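Local coordinates for Oxidored_FMN domain-containing protein ([Pseudomonas] geniculata N1, PDB 6L6J) that oxidises the amine 6-hydroxypseudooxynicotine, probably by way of its flavin mononucleotide, and also carries a [4Fe-4S] cluster and bound ADP, at residues 59-65 against 72-78; 257-261 against 278-282; 481-486 against 616-622. The contacts are given in a common frame with arbitrary orientation. Residues are numbered along the deposited sequence.

Interaction 1 of 3, residues 59-65 against 72-78; sequences EETMIHE and LPDPRMY. With FMN (flavin mononucleotide), chain B; SO4 (sulfate ion), chain F; SO4 (sulfate ion), chain G.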
loop_
_atom_site.group_PDB
_atom_site.type_symbol
_atom_site.label_atom_id
_atom_site.label_comp_id
_atom_site.label_asym_id
_atom_site.label_seq_id
_atom_site.Cartn_x
_atom_site.Cartn_y
_atom_site.Cartn_z
ATOM N N GLU A 59 1.365 1.794 14.835
ATOM C CA GLU A 59 1.387 2.989 13.954
ATOM C C GLU A 59 1.337 4.258 14.820
ATOM O O GLU A 59 1.420 4.142 16.076
ATOM C CB GLU A 59 0.203 2.930 12.983
ATOM C CG GLU A 59 -1.171 3.024 13.647
ATOM C CD GLU A 59 -1.966 1.719 13.733
ATOM O OE1 GLU A 59 -1.366 0.694 14.141
ATOM O OE2 GLU A 59 -3.206 1.725 13.414
ATOM N N GLU A 60 1.196 5.424 14.177
ATOM C CA GLU A 60 1.156 6.747 14.859
ATOM C C GLU A 60 0.172 6.666 16.031
ATOM O O GLU A 60 -1.002 6.470 15.798
ATOM C CB GLU A 60 0.853 7.887 13.886
ATOM C CG GLU A 60 -0.382 7.702 13.016
ATOM C CD GLU A 60 -0.717 8.956 12.220
ATOM O OE1 GLU A 60 0.210 9.817 12.016
ATOM O OE2 GLU A 60 -1.897 9.089 11.816
ATOM N N THR A 61 0.679 6.724 17.259
ATOM C CA THR A 61 -0.124 6.568 18.497
ATOM C C THR A 61 -0.251 7.937 19.169
ATOM O O THR A 61 0.763 8.434 19.703
ATOM C CB THR A 61 0.512 5.506 19.392
ATOM O OG1 THR A 61 0.408 4.306 18.629
ATOM C CG2 THR A 61 -0.151 5.384 20.745
ATOM N N MET A 62 -1.433 8.534 19.117
ATOM C CA MET A 62 -1.611 9.976 19.405
ATOM C C MET A 62 -1.330 10.242 20.884
ATOM O O MET A 62 -1.959 9.574 21.736
ATOM C CB MET A 62 -3.034 10.410 19.048
ATOM C CG MET A 62 -3.326 10.217 17.570
ATOM S SD MET A 62 -2.233 11.218 16.543
ATOM C CE MET A 62 -1.064 10.031 15.927
ATOM N N ILE A 63 -0.477 11.221 21.180
ATOM C CA ILE A 63 -0.055 11.547 22.578
ATOM C C ILE A 63 -0.972 12.577 23.255
ATOM O O ILE A 63 -0.723 12.863 24.434
ATOM C CB ILE A 63 1.405 12.018 22.595
ATOM C CG1 ILE A 63 1.583 13.379 21.923
ATOM C CG2 ILE A 63 2.290 10.960 21.969
ATOM C CD1 ILE A 63 2.859 14.077 22.320
ATOM N N HIS A 64 -1.968 13.127 22.552
ATOM C CA HIS A 64 -2.853 14.219 23.055
ATOM C C HIS A 64 -3.986 14.488 22.058
ATOM O O HIS A 64 -3.772 14.274 20.846
ATOM C CB HIS A 64 -2.033 15.500 23.299
ATOM C CG HIS A 64 -2.726 16.516 24.138
ATOM N ND1 HIS A 64 -3.306 17.635 23.605
ATOM C CD2 HIS A 64 -2.941 16.570 25.473
ATOM C CE1 HIS A 64 -3.847 18.337 24.575
ATOM N NE2 HIS A 64 -3.647 17.695 25.733
ATOM N N GLU A 65 -5.100 15.031 22.558
ATOM C CA GLU A 65 -6.372 15.335 21.824
ATOM C C GLU A 65 -6.144 16.360 20.688
ATOM O O GLU A 65 -6.957 16.380 19.710
ATOM C CB GLU A 65 -7.422 15.838 22.826
ATOM C CG GLU A 65 -7.758 14.830 23.922
ATOM C CD GLU A 65 -6.983 14.926 25.240
ATOM O OE1 GLU A 65 -5.722 15.053 25.209
ATOM O OE2 GLU A 65 -7.651 14.867 26.319
ATOM N N LEU A 72 -9.393 9.145 10.159
ATOM C CA LEU A 72 -8.558 7.910 10.265
ATOM C C LEU A 72 -8.503 7.436 11.726
ATOM O O LEU A 72 -8.072 8.172 12.610
ATOM C CB LEU A 72 -7.155 8.193 9.703
ATOM C CG LEU A 72 -6.093 7.111 9.932
ATOM C CD1 LEU A 72 -6.476 5.790 9.270
ATOM C CD2 LEU A 72 -4.723 7.571 9.464
ATOM N N PRO A 73 -8.970 6.209 12.049
ATOM C CA PRO A 73 -8.847 5.681 13.403
ATOM C C PRO A 73 -7.431 5.158 13.704
ATOM O O PRO A 73 -6.989 4.274 12.993
ATOM C CB PRO A 73 -9.879 4.547 13.474
ATOM C CG PRO A 73 -10.131 4.140 12.047
ATOM C CD PRO A 73 -9.685 5.288 11.160
ATOM N N ASP A 74 -6.810 5.706 14.756
ATOM C CA ASP A 74 -5.428 5.438 15.220
ATOM C C ASP A 74 -5.442 4.929 16.657
ATOM O O ASP A 74 -6.398 5.178 17.389
ATOM C CB ASP A 74 -4.580 6.710 15.207
ATOM C CG ASP A 74 -4.052 7.046 13.838
ATOM O OD1 ASP A 74 -4.135 6.137 12.964
ATOM O OD2 ASP A 74 -3.568 8.210 13.659
ATOM N N PRO A 75 -4.373 4.244 17.119
ATOM C CA PRO A 75 -4.159 4.027 18.546
ATOM C C PRO A 75 -4.009 5.368 19.266
ATOM O O PRO A 75 -3.624 6.319 18.624
ATOM C CB PRO A 75 -2.841 3.249 18.640
ATOM C CG PRO A 75 -2.700 2.625 17.286
ATOM C CD PRO A 75 -3.340 3.599 16.312
ATOM N N ARG A 76 -4.306 5.390 20.564
ATOM C CA ARG A 76 -4.177 6.596 21.426
ATOM C C ARG A 76 -3.490 6.213 22.741
ATOM O O ARG A 76 -3.757 5.120 23.274
ATOM C CB ARG A 76 -5.559 7.188 21.701
ATOM C CG ARG A 76 -6.333 7.597 20.453
ATOM C CD ARG A 76 -7.835 7.398 20.622
ATOM N NE ARG A 76 -8.581 8.318 19.794
ATOM C CZ ARG A 76 -9.757 8.846 20.097
ATOM N NH1 ARG A 76 -10.364 8.549 21.239
ATOM N NH2 ARG A 76 -10.305 9.717 19.264
ATOM N N MET A 77 -2.644 7.099 23.251
ATOM C CA MET A 77 -1.928 6.898 24.530
ATOM C C MET A 77 -1.931 8.226 25.294
ATOM O O MET A 77 -0.948 8.505 25.979
ATOM C CB MET A 77 -0.503 6.390 24.252
ATOM C CG MET A 77 0.136 5.619 25.394
ATOM S SD MET A 77 -0.678 4.048 25.704
ATOM C CE MET A 77 0.557 2.959 25.015
ATOM N N TYR A 78 -3.019 8.996 25.208
ATOM C CA TYR A 78 -3.147 10.332 25.866
ATOM C C TYR A 78 -4.021 10.224 27.110
ATOM O O TYR A 78 -4.234 11.253 27.757
ATOM C CB TYR A 78 -3.692 11.429 24.943
ATOM C CG TYR A 78 -5.017 11.167 24.268
ATOM C CD1 TYR A 78 -6.206 11.158 24.978
ATOM C CD2 TYR A 78 -5.080 10.990 22.884
ATOM C CE1 TYR A 78 -7.422 10.961 24.335
ATOM C CE2 TYR A 78 -6.281 10.788 22.227
ATOM C CZ TYR A 78 -7.457 10.780 22.953
ATOM O OH TYR A 78 -8.621 10.547 22.285
HETATM N N1 FMN B . 4.932 5.250 8.645
HETATM C C2 FMN B . 4.799 5.862 9.865
HETATM O O2 FMN B . 5.806 6.382 10.356
HETATM N N3 FMN B . 3.667 5.908 10.580
HETATM C C4 FMN B . 2.541 5.335 10.121
HETATM O O4 FMN B . 1.502 5.381 10.776
HETATM C C4A FMN B . 2.574 4.668 8.790
HETATM N N5 FMN B . 1.473 4.077 8.267
HETATM C C5A FMN B . 1.574 3.417 7.091
HETATM C C6 FMN B . 0.466 2.743 6.585
HETATM C C7 FMN B . 0.584 2.056 5.393
HETATM C C7M FMN B . -0.621 1.400 4.839
HETATM C C8 FMN B . 1.863 1.999 4.676
HETATM C C8M FMN B . 2.003 1.289 3.361
HETATM C C9 FMN B . 2.965 2.653 5.160
HETATM C C9A FMN B . 2.886 3.358 6.353
HETATM N N10 FMN B . 4.015 3.994 6.890
HETATM C C10 FMN B . 3.875 4.644 8.091
HETATM C "C1'" FMN B . 5.351 3.975 6.214
HETATM C "C2'" FMN B . 6.074 2.671 6.496
HETATM O "O2'" FMN B . 6.382 2.660 7.878
HETATM C "C3'" FMN B . 7.347 2.528 5.716
HETATM O "O3'" FMN B . 8.262 3.538 6.142
HETATM C "C4'" FMN B . 7.169 2.614 4.201
HETATM O "O4'" FMN B . 6.014 1.845 3.789
HETATM C "C5'" FMN B . 8.425 2.159 3.471
HETATM O "O5'" FMN B . 8.664 0.802 3.802
HETATM P P FMN B . 8.123 -0.386 2.844
HETATM O O1P FMN B . 8.842 -0.215 1.525
HETATM O O2P FMN B . 8.510 -1.610 3.612
HETATM O O3P FMN B . 6.623 -0.175 2.750
HETATM S S SO4 F . -3.745 18.714 29.375
HETATM O O1 SO4 F . -3.061 17.534 29.833
HETATM O O2 SO4 F . -4.612 19.215 30.429
HETATM O O3 SO4 F . -2.765 19.712 29.008
HETATM O O4 SO4 F . -4.553 18.379 28.226
HETATM S S SO4 G . -13.781 9.161 23.111
HETATM O O1 SO4 G . -13.187 8.172 23.998
HETATM O O2 SO4 G . -14.870 9.825 23.778
HETATM O O3 SO4 G . -12.801 10.139 22.726
HETATM O O4 SO4 G . -14.286 8.514 21.930
HETATM O O HOH W 1 -4.532 3.433 11.907
#
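Where a barrel strand runs past its cofactor, the loop that follows can fold back on it, as residues 72-78 do on 59-65. Two backbone hydrogen bonds join them: Met-62 N donates to Pro-75 O at 3.2 Å, and Met-77 N to Met-62 O at 3.0 Å. With Arg-76 between these partners, they form a single beta bridge of Met-62 with Arg-76.

Three acidic side chains, Glu-59, Glu-60 and Asp-74, gather at the inner end. Glu-60 OE2 lies 2.6 Å from Asp-74 OD2, a separation at which one of the two acids probably holds a proton; Glu-60 OE2 is also hydrogen-bonded to His-69. Glu-59 forms a salt bridge with Arg-45, while water 1 lies within hydrogen-bonding distance of Glu-59 OE2 at 2.6 Å and of Pro-73 O at 2.8 Å.

Van der Waals packing fills much of the rest. The Thr-61 methyl CG2 reaches Met-77 CB at 3.7 Å, and Met-62 CB lies 4.4 Å from Tyr-78 CD2. Farther out, Glu-65 CG sits over the face of the Tyr-78 ring, 4.2 Å from its centroid, in a CH-pi contact.

At the flavin, Glu-60 N gives a weak hydrogen bond to FMN O4 at 3.4 Å. Strand 55-62 is the second of eight parallel barrel strands; its C-terminal part lines the flavin, as in the TIM-barrel FMN site of the NADH:flavin oxidoreductase family, and the loop packs on the strand beyond.

Interaction 2 of 3, residues 257-261 against 278-282; sequences DVNVS and QEPFI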
loop_
_atom_site.group_PDB
_atom_site.type_symbol
_atom_site.label_atom_id
_atom_site.label_comp_id
_atom_site.label_asym_id
_atom_site.label_seq_id
_atom_site.Cartn_x
_atom_site.Cartn_y
_atom_site.Cartn_z
ATOM N N ASP A 257 15.510 4.903 13.529
ATOM C CA ASP A 257 14.601 4.439 12.440
ATOM C C ASP A 257 14.543 5.524 11.350
ATOM O O ASP A 257 13.966 6.610 11.635
ATOM C CB ASP A 257 13.207 4.085 12.976
ATOM C CG ASP A 257 12.323 3.425 11.929
ATOM O OD1 ASP A 257 12.606 3.584 10.713
ATOM O OD2 ASP A 257 11.378 2.740 12.329
ATOM N N VAL A 258 15.124 5.272 10.164
ATOM C CA VAL A 258 15.414 6.364 9.180
ATOM C C VAL A 258 14.816 6.048 7.803
ATOM O O VAL A 258 14.990 4.916 7.275
ATOM C CB VAL A 258 16.914 6.733 9.090
ATOM C CG1 VAL A 258 17.400 7.420 10.362
ATOM C CG2 VAL A 258 17.795 5.548 8.718
ATOM N N ASN A 259 14.175 7.073 7.233
ATOM C CA ASN A 259 13.444 7.015 5.942
ATOM C C ASN A 259 13.455 8.407 5.289
ATOM O O ASN A 259 14.147 9.303 5.813
ATOM C CB ASN A 259 12.039 6.440 6.162
ATOM C CG ASN A 259 11.119 7.376 6.921
ATOM O OD1 ASN A 259 11.543 8.440 7.388
ATOM N ND2 ASN A 259 9.859 6.975 7.060
ATOM N N VAL A 260 12.697 8.591 4.202
ATOM C CA VAL A 260 12.640 9.878 3.436
ATOM C C VAL A 260 11.279 10.552 3.684
ATOM O O VAL A 260 10.231 9.857 3.686
ATOM C CB VAL A 260 12.913 9.648 1.940
ATOM C CG1 VAL A 260 14.290 9.041 1.730
ATOM C CG2 VAL A 260 11.845 8.787 1.280
ATOM N N SER A 261 11.290 11.871 3.884
ATOM C CA SER A 261 10.062 12.656 4.189
ATOM C C SER A 261 9.148 12.744 2.958
ATOM O O SER A 261 9.627 12.854 1.777
ATOM C CB SER A 261 10.315 14.038 4.735
ATOM O OG SER A 261 9.086 14.620 5.186
ATOM N N GLN A 278 16.046 3.786 -1.018
ATOM C CA GLN A 278 16.348 4.783 0.047
ATOM C C GLN A 278 17.828 4.707 0.420
ATOM O O GLN A 278 18.308 5.621 1.132
ATOM C CB GLN A 278 15.512 4.568 1.302
ATOM C CG GLN A 278 14.009 4.528 1.051
ATOM C CD GLN A 278 13.228 4.978 2.268
ATOM O OE1 GLN A 278 13.790 5.248 3.325
ATOM N NE2 GLN A 278 11.913 5.067 2.135
ATOM N N GLU A 279 18.531 3.676 -0.060
ATOM C CA GLU A 279 19.914 3.386 0.404
ATOM C C GLU A 279 20.729 4.671 0.317
ATOM O O GLU A 279 21.214 5.136 1.343
ATOM C CB GLU A 279 20.559 2.240 -0.370
ATOM C CG GLU A 279 22.068 2.252 -0.237
ATOM C CD GLU A 279 22.777 0.980 -0.657
ATOM O OE1 GLU A 279 22.091 -0.056 -0.880
ATOM O OE2 GLU A 279 24.042 1.049 -0.768
ATOM N N PRO A 280 20.885 5.288 -0.882
ATOM C CA PRO A 280 21.677 6.514 -1.041
ATOM C C PRO A 280 21.396 7.602 -0.004
ATOM O O PRO A 280 22.312 8.291 0.312
ATOM C CB PRO A 280 21.266 7.068 -2.410
ATOM C CG PRO A 280 20.060 6.233 -2.810
ATOM C CD PRO A 280 20.284 4.874 -2.163
ATOM N N PHE A 281 20.158 7.703 0.497
ATOM C CA PHE A 281 19.695 8.779 1.413
ATOM C C PHE A 281 20.049 8.478 2.875
ATOM O O PHE A 281 20.305 9.470 3.613
ATOM C CB PHE A 281 18.181 8.965 1.311
ATOM C CG PHE A 281 17.682 9.408 -0.037
ATOM C CD1 PHE A 281 17.687 10.753 -0.384
ATOM C CD2 PHE A 281 17.190 8.482 -0.953
ATOM C CE1 PHE A 281 17.218 11.165 -1.624
ATOM C CE2 PHE A 281 16.725 8.896 -2.196
ATOM C CZ PHE A 281 16.746 10.237 -2.531
ATOM N N ILE A 282 20.074 7.191 3.278
ATOM C CA ILE A 282 20.295 6.751 4.699
ATOM C C ILE A 282 21.682 6.117 4.874
ATOM O O ILE A 282 22.047 5.898 6.032
ATOM C CB ILE A 282 19.165 5.826 5.231
ATOM C CG1 ILE A 282 18.961 4.555 4.395
ATOM C CG2 ILE A 282 17.866 6.591 5.383
ATOM C CD1 ILE A 282 20.122 3.578 4.436
#
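Residues 278-282 turn three side chains, Gln-278, Phe-281 and Ile-282, to strand residues 257-261. Gln-278 comes first. Its side chain runs toward the strand until OE1 stands 3.2 Å from Asn-259 CA, and its NE2 lies 3.8 Å from Val-260 CG2. NE2 donates to Asp-266, a residue that binds FMN. Asn-259 itself turns to the other side, where it touches the flavin and makes a weak hydrogen bond to Asp-266.

In a parallel TIM barrel, successive side chains point alternately into the barrel and out to its surrounding layer. Here Val-258 and Val-260 face the helical turn while Asn-259 serves the cofactor pocket.

Glu-279 and Pro-280 then carry the chain round the far side of the turn, which is held by hydrogen bonds from Phe-281 N to Gln-278 O at 2.9 Å and from Ile-282 N to Glu-279 O at 3.0 Å and Gln-278 O at 3.2 Å. Phe-281 returns to the strand: its CG is 3.8 Å from Val-260 CG1, a methyl that makes an off-centre CH-pi contact with the ring. Ile-282 ends the segment with its CG2 at 3.5 Å from Val-258 CG2, its side chain also touching Val-227 on the neighbouring strand 220-229.

Interaction 3 of 3, residues 481-486 against 616-622; sequences TGAKWR and VTGQLSE. With ADP (adenosine-5'-diphosphate), chain D.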
loop_
_atom_site.group_PDB
_atom_site.type_symbol
_atom_site.label_atom_id
_atom_site.label_comp_id
_atom_site.label_asym_id
_atom_site.label_seq_id
_atom_site.Cartn_x
_atom_site.Cartn_y
_atom_site.Cartn_z
ATOM N N THR A 481 -14.288 -15.445 -15.488
ATOM C CA THR A 481 -14.038 -15.162 -16.926
ATOM C C THR A 481 -13.705 -13.683 -17.191
ATOM O O THR A 481 -13.577 -13.305 -18.387
ATOM C CB THR A 481 -15.229 -15.663 -17.745
ATOM O OG1 THR A 481 -16.421 -15.087 -17.219
ATOM C CG2 THR A 481 -15.361 -17.171 -17.688
ATOM N N GLY A 482 -13.487 -12.884 -16.143
ATOM C CA GLY A 482 -12.936 -11.521 -16.263
ATOM C C GLY A 482 -13.848 -10.559 -17.017
ATOM O O GLY A 482 -15.063 -10.816 -17.103
ATOM N N ALA A 483 -13.281 -9.469 -17.543
ATOM C CA ALA A 483 -14.031 -8.370 -18.191
ATOM C C ALA A 483 -13.238 -7.825 -19.386
ATOM O O ALA A 483 -12.183 -8.369 -19.684
ATOM C CB ALA A 483 -14.319 -7.291 -17.174
ATOM N N LYS A 484 -13.775 -6.795 -20.037
ATOM C CA LYS A 484 -13.190 -6.099 -21.208
ATOM C C LYS A 484 -13.426 -4.591 -21.065
ATOM O O LYS A 484 -14.478 -4.180 -20.550
ATOM C CB LYS A 484 -13.816 -6.602 -22.516
ATOM C CG LYS A 484 -13.194 -7.875 -23.090
ATOM C CD LYS A 484 -13.668 -8.198 -24.500
ATOM C CE LYS A 484 -13.462 -7.049 -25.482
ATOM N NZ LYS A 484 -13.692 -7.472 -26.885
ATOM N N TRP A 485 -12.491 -3.787 -21.544
ATOM C CA TRP A 485 -12.701 -2.325 -21.687
ATOM C C TRP A 485 -13.632 -2.098 -22.881
ATOM O O TRP A 485 -13.475 -2.749 -23.914
ATOM C CB TRP A 485 -11.361 -1.586 -21.790
ATOM C CG TRP A 485 -10.513 -1.846 -20.585
ATOM C CD1 TRP A 485 -9.768 -2.958 -20.326
ATOM C CD2 TRP A 485 -10.398 -1.003 -19.429
ATOM N NE1 TRP A 485 -9.152 -2.839 -19.114
ATOM C CE2 TRP A 485 -9.519 -1.655 -18.538
ATOM C CE3 TRP A 485 -10.918 0.253 -19.080
ATOM C CZ2 TRP A 485 -9.170 -1.103 -17.308
ATOM C CZ3 TRP A 485 -10.563 0.805 -17.867
ATOM C CH2 TRP A 485 -9.715 0.127 -16.989
ATOM N N ARG A 486 -14.647 -1.282 -22.656
ATOM C CA ARG A 486 -15.699 -0.919 -23.629
ATOM C C ARG A 486 -15.264 0.358 -24.363
ATOM O O ARG A 486 -14.336 1.054 -23.854
ATOM C CB ARG A 486 -16.997 -0.695 -22.854
ATOM C CG ARG A 486 -16.938 0.517 -21.931
ATOM C CD ARG A 486 -18.024 0.477 -20.879
ATOM N NE ARG A 486 -19.365 0.532 -21.449
ATOM C CZ ARG A 486 -20.476 0.524 -20.736
ATOM N NH1 ARG A 486 -20.402 0.483 -19.420
ATOM N NH2 ARG A 486 -21.646 0.591 -21.340
ATOM N N VAL A 616 -10.896 5.512 -22.096
ATOM C CA VAL A 616 -10.706 4.707 -20.851
ATOM C C VAL A 616 -11.812 5.112 -19.867
ATOM O O VAL A 616 -11.582 6.057 -19.069
ATOM C CB VAL A 616 -9.295 4.903 -20.246
ATOM C CG1 VAL A 616 -8.900 3.715 -19.385
ATOM C CG2 VAL A 616 -8.224 5.148 -21.298
ATOM N N THR A 617 -12.969 4.434 -19.933
ATOM C CA THR A 617 -14.221 4.855 -19.234
ATOM C C THR A 617 -14.854 3.721 -18.407
ATOM O O THR A 617 -15.791 4.009 -17.645
ATOM C CB THR A 617 -15.230 5.441 -20.234
ATOM O OG1 THR A 617 -15.596 4.399 -21.135
ATOM C CG2 THR A 617 -14.677 6.624 -21.000
ATOM N N GLY A 618 -14.377 2.484 -18.510
ATOM C CA GLY A 618 -14.910 1.393 -17.672
ATOM C C GLY A 618 -14.789 0.052 -18.359
ATOM O O GLY A 618 -14.242 0.005 -19.495
ATOM N N GLN A 619 -15.237 -0.995 -17.663
ATOM C CA GLN A 619 -15.115 -2.412 -18.083
ATOM C C GLN A 619 -16.520 -3.023 -18.093
ATOM O O GLN A 619 -17.342 -2.582 -17.292
ATOM C CB GLN A 619 -14.188 -3.174 -17.133
ATOM C CG GLN A 619 -12.743 -2.676 -17.081
ATOM C CD GLN A 619 -12.010 -3.148 -15.840
ATOM O OE1 GLN A 619 -12.195 -2.641 -14.724
ATOM N NE2 GLN A 619 -11.148 -4.129 -16.025
ATOM N N LEU A 620 -16.785 -3.959 -19.004
ATOM C CA LEU A 620 -18.037 -4.763 -19.074
ATOM C C LEU A 620 -17.691 -6.229 -18.819
ATOM O O LEU A 620 -16.738 -6.728 -19.455
ATOM C CB LEU A 620 -18.685 -4.631 -20.456
ATOM C CG LEU A 620 -19.403 -3.317 -20.735
ATOM C CD1 LEU A 620 -19.692 -3.178 -22.232
ATOM C CD2 LEU A 620 -20.681 -3.213 -19.900
ATOM N N SER A 621 -18.456 -6.904 -17.958
ATOM C CA SER A 621 -18.187 -8.297 -17.522
ATOM C C SER A 621 -18.426 -9.280 -18.688
ATOM O O SER A 621 -19.405 -9.107 -19.424
ATOM C CB SER A 621 -19.018 -8.631 -16.312
ATOM O OG SER A 621 -18.631 -7.832 -15.207
ATOM N N GLU A 622 -17.524 -10.250 -18.861
ATOM C CA GLU A 622 -17.740 -11.460 -19.694
ATOM C C GLU A 622 -18.453 -12.499 -18.833
ATOM O O GLU A 622 -17.773 -13.230 -18.129
ATOM C CB GLU A 622 -16.407 -11.990 -20.217
ATOM C CG GLU A 622 -15.804 -11.126 -21.315
ATOM C CD GLU A 622 -16.553 -11.164 -22.640
ATOM O OE1 GLU A 622 -17.393 -12.084 -22.830
ATOM O OE2 GLU A 622 -16.324 -10.263 -23.464
HETATM P PB ADP D . -10.229 -11.508 -13.065
HETATM O O1B ADP D . -9.413 -12.731 -12.713
HETATM O O2B ADP D . -9.632 -10.204 -12.536
HETATM O O3B ADP D . -11.687 -11.671 -12.718
HETATM P PA ADP D . -9.218 -11.739 -15.806
HETATM O O1A ADP D . -7.853 -11.537 -15.239
HETATM O O2A ADP D . -9.627 -10.946 -16.990
HETATM O O3A ADP D . -10.266 -11.392 -14.663
HETATM O "O5'" ADP D . -9.474 -13.315 -16.043
HETATM C "C5'" ADP D . -10.306 -13.812 -17.118
HETATM C "C4'" ADP D . -9.594 -14.940 -17.824
HETATM O "O4'" ADP D . -10.568 -15.969 -18.148
HETATM C "C3'" ADP D . -8.935 -14.568 -19.164
HETATM O "O3'" ADP D . -7.745 -15.303 -19.427
HETATM C "C2'" ADP D . -10.043 -14.946 -20.154
HETATM O "O2'" ADP D . -9.642 -15.066 -21.504
HETATM C "C1'" ADP D . -10.458 -16.270 -19.520
HETATM N N9 ADP D . -11.710 -16.824 -20.036
HETATM C C8 ADP D . -12.850 -16.148 -20.409
HETATM N N7 ADP D . -13.794 -16.937 -20.857
HETATM C C5 ADP D . -13.237 -18.214 -20.798
HETATM C C6 ADP D . -13.729 -19.496 -21.133
HETATM N N6 ADP D . -14.949 -19.723 -21.601
HETATM N N1 ADP D . -12.911 -20.562 -20.941
HETATM C C2 ADP D . -11.687 -20.340 -20.451
HETATM N N3 ADP D . -11.124 -19.189 -20.096
HETATM C C4 ADP D . -11.954 -18.153 -20.292
HETATM O O HOH W 2 -12.752 2.068 -21.994
HETATM O O HOH W 3 -15.124 3.659 -23.570
#
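Antiparallel pairing satisfies backbone polar groups two at a time, and strand residues 483-485 and 619-621 show how the pattern continues past the strand ends. At the central hydrogen-bonded pair, Lys-484 N donates to Leu-620 O at 3.0 Å and Leu-620 N to Lys-484 O at 2.8 Å. Toward the nucleotide, Glu-622 N reaches Gly-482 O at 3.1 Å; beyond it the Thr-481 hydroxyl takes over, OG1 donating to Glu-622 O at a very short 2.5 Å. At the other end Arg-486 N makes only a weak bond to Gly-618 O, 3.4 Å away.

Beyond that weak bond, waters bridge the two chains. Water 2 donates to Arg-486 O at 2.6 Å and accepts from Thr-617 N at 3.1 Å, while water 3 donates to both Arg-486 O (2.7 Å) and Thr-617 OG1 (2.6 Å), the latter also hydrogen-bonded to Val-490 O. Trp-485 N, facing away from the partner strand, is satisfied by Glu-510, and Arg-486 NE forms a salt bridge with Glu-488.

Gln-619 CG packs over the six-membered ring of Trp-485, 3.7 Å from its centroid, and Val-616 CG1 meets Trp-485 CZ3 at 3.7 Å.

Gly-482 CA approaches ADP O3A to 3.1 Å, and a side chain on this residue would clash with the phosphate oxygen O2A. Direct pairing, supplemented by bridging waters where the strands end, is consistent with holding Gly-482 next to the diphosphate.

In the fold
Interactions 1 and 2 belong to the same flavin-binding barrel, on its second and sixth strands, with centres about 25 Å apart; interaction 3 lies on the opposite side of the chain's centre, beside ADP, its own centre about 42 and 41 Å from theirs. The first two are buried, the third only partly so. Their chemistry differs accordingly. Interaction 2, between a barrel strand and its outer layer, relies mainly on side-chain packing, a glutamine included. Interaction 1, where a strand runs past the flavin, combines a single backbone bridge with clustered acids. Interaction 3 joins two strands of a mixed sheet and is dominated by backbone pairing, with waters bridging the chains beyond one end of it.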